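Local coordinates for protein CCMAN5 (Cellulosimicrobium cellulans, PDB 2XSG) that hydrolyses alpha-mannosidic linkages as a family 92 glycoside hydrolase and probably helps uncover mannose-6-phosphate on yeast-made glycoproteins, at residues P679-S684 with P764-S769. Numbering follows the deposited sequence.
Sequences PVTAGS and PAFSMS
A type II beta turn from Thr681 to Ser684, in the loop between strands 677-678 and 686-689, meets Phe766 of the C-terminal tail. Phe766 reaches the turn with one ring corner: CD2 lies 4.0 Å from Thr681 CG2 and 4.1 Å from Ser684 CB. Both carbons approach the ring obliquely. With OG1 beside the backbone N (chi1 -49°), Thr681 CG2 stands anti to that N and faces the ring. Thr681 OG1 is hydrogen-bonded to Ala547 O and also takes a bond from a water. That water donates to Thr681 OG1 at 2.8 Å and to Phe766 O at 2.7 Å, a polar bridge beside the apolar touch. Within the turn, Ser684 OG donates to Thr681 O at 2.8 Å. It comes in off the carbonyl axis (C=O...donor angle 139°), tilted 20° from the carbonyl plane. Gln686 N, at the start of strand 686-689, also bonds to this OG. The backbone bond from Ser684 N to Thr681 O is weak, so the side chain reinforces the turn closure. Gly683 has a positive phi, as expected at the third position of a type II turn. On the tail side, Ser767 OG bonds to Asp551 N of helix 550-556. The arrangement is plain packing of the C-terminal tail on a turn-forming loop of the family 92 catalytic domain, just after strand 677-678.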
loop_
_atom_site.group_PDB
_atom_site.type_symbol
_atom_site.label_atom_id
_atom_site.label_comp_id
_atom_site.label_asym_id
_atom_site.label_seq_id
_atom_site.Cartn_x
_atom_site.Cartn_y
_atom_site.Cartn_z
ATOM N N PRO A 679 -5.804 -13.516 -5.734
ATOM C CA PRO A 679 -4.605 -14.322 -5.915
ATOM C C PRO A 679 -4.231 -15.093 -4.643
ATOM O O PRO A 679 -3.423 -14.621 -3.832
ATOM C CB PRO A 679 -3.541 -13.270 -6.260
ATOM C CG PRO A 679 -3.971 -12.072 -5.443
ATOM C CD PRO A 679 -5.481 -12.117 -5.382
ATOM N N VAL A 680 -4.794 -16.276 -4.462
ATOM C CA VAL A 680 -4.323 -17.134 -3.365
ATOM C C VAL A 680 -2.817 -17.406 -3.531
ATOM O O VAL A 680 -2.024 -17.126 -2.642
ATOM C CB VAL A 680 -5.161 -18.446 -3.235
ATOM C CG1 VAL A 680 -4.494 -19.446 -2.283
ATOM C CG2 VAL A 680 -6.575 -18.106 -2.751
ATOM N N THR A 681 -2.428 -17.874 -4.701
ATOM C CA THR A 681 -1.021 -18.116 -4.982
ATOM C C THR A 681 -0.432 -16.962 -5.779
ATOM O O THR A 681 -0.534 -16.940 -7.006
ATOM C CB THR A 681 -0.835 -19.452 -5.733
ATOM O OG1 THR A 681 -1.566 -20.470 -5.045
ATOM C CG2 THR A 681 0.627 -19.844 -5.782
ATOM N N ALA A 682 0.144 -15.987 -5.069
ATOM C CA ALA A 682 1.027 -15.018 -5.682
ATOM C C ALA A 682 2.230 -15.822 -6.150
ATOM O O ALA A 682 2.619 -16.802 -5.504
ATOM C CB ALA A 682 1.448 -13.971 -4.673
ATOM N N GLY A 683 2.802 -15.434 -7.279
ATOM C CA GLY A 683 3.887 -16.204 -7.861
ATOM C C GLY A 683 3.381 -17.338 -8.734
ATOM O O GLY A 683 4.140 -18.236 -9.095
ATOM N N SER A 684 2.097 -17.311 -9.056
ATOM C CA SER A 684 1.521 -18.225 -10.050
ATOM C C SER A 684 0.727 -17.368 -11.036
ATOM O O SER A 684 0.711 -16.142 -10.913
ATOM C CB SER A 684 0.609 -19.263 -9.388
ATOM O OG SER A 684 -0.659 -18.716 -9.106
ATOM N N PRO A 764 -8.477 -29.232 -10.582
ATOM C CA PRO A 764 -7.608 -28.776 -9.474
ATOM C C PRO A 764 -6.866 -27.490 -9.793
ATOM O O PRO A 764 -6.498 -27.259 -10.950
ATOM C CB PRO A 764 -6.582 -29.904 -9.299
ATOM C CG PRO A 764 -6.976 -31.008 -10.267
ATOM C CD PRO A 764 -8.321 -30.672 -10.859
ATOM N N ALA A 765 -6.652 -26.667 -8.767
ATOM C CA ALA A 765 -5.903 -25.424 -8.911
ATOM C C ALA A 765 -4.419 -25.718 -8.764
ATOM O O ALA A 765 -4.033 -26.845 -8.455
ATOM C CB ALA A 765 -6.364 -24.397 -7.880
ATOM N N PHE A 766 -3.583 -24.711 -8.988
ATOM C CA PHE A 766 -2.141 -24.902 -8.891
ATOM C C PHE A 766 -1.662 -25.270 -7.484
ATOM O O PHE A 766 -2.033 -24.641 -6.491
ATOM C CB PHE A 766 -1.375 -23.668 -9.387
ATOM C CG PHE A 766 0.097 -23.753 -9.160
ATOM C CD1 PHE A 766 0.908 -24.473 -10.037
ATOM C CD2 PHE A 766 0.679 -23.146 -8.051
ATOM C CE1 PHE A 766 2.295 -24.563 -9.822
ATOM C CE2 PHE A 766 2.063 -23.236 -7.815
ATOM C CZ PHE A 766 2.872 -23.948 -8.709
ATOM N N SER A 767 -0.815 -26.294 -7.438
ATOM C CA SER A 767 -0.014 -26.649 -6.279
ATOM C C SER A 767 1.307 -27.138 -6.834
ATOM O O SER A 767 1.324 -27.938 -7.774
ATOM C CB SER A 767 -0.680 -27.761 -5.469
ATOM O OG SER A 767 -1.649 -27.244 -4.600
ATOM N N MET A 768 2.408 -26.638 -6.270
ATOM C CA MET A 768 3.762 -27.001 -6.694
ATOM C C MET A 768 3.968 -28.519 -6.798
ATOM O O MET A 768 4.511 -29.003 -7.781
ATOM C CB MET A 768 4.792 -26.391 -5.739
ATOM C CG MET A 768 6.236 -26.734 -6.051
ATOM S SD MET A 768 7.382 -26.122 -4.791
ATOM C CE MET A 768 7.079 -27.260 -3.442
ATOM N N SER A 769 3.503 -29.258 -5.792
ATOM C CA SER A 769 3.736 -30.711 -5.699
ATOM C C SER A 769 3.009 -31.546 -6.763
ATOM O O SER A 769 3.442 -32.647 -7.086
ATOM C CB SER A 769 3.352 -31.222 -4.304
ATOM O OG SER A 769 1.986 -30.972 -4.032
HETATM O O HOH W 1 -3.358 -22.273 -6.136
#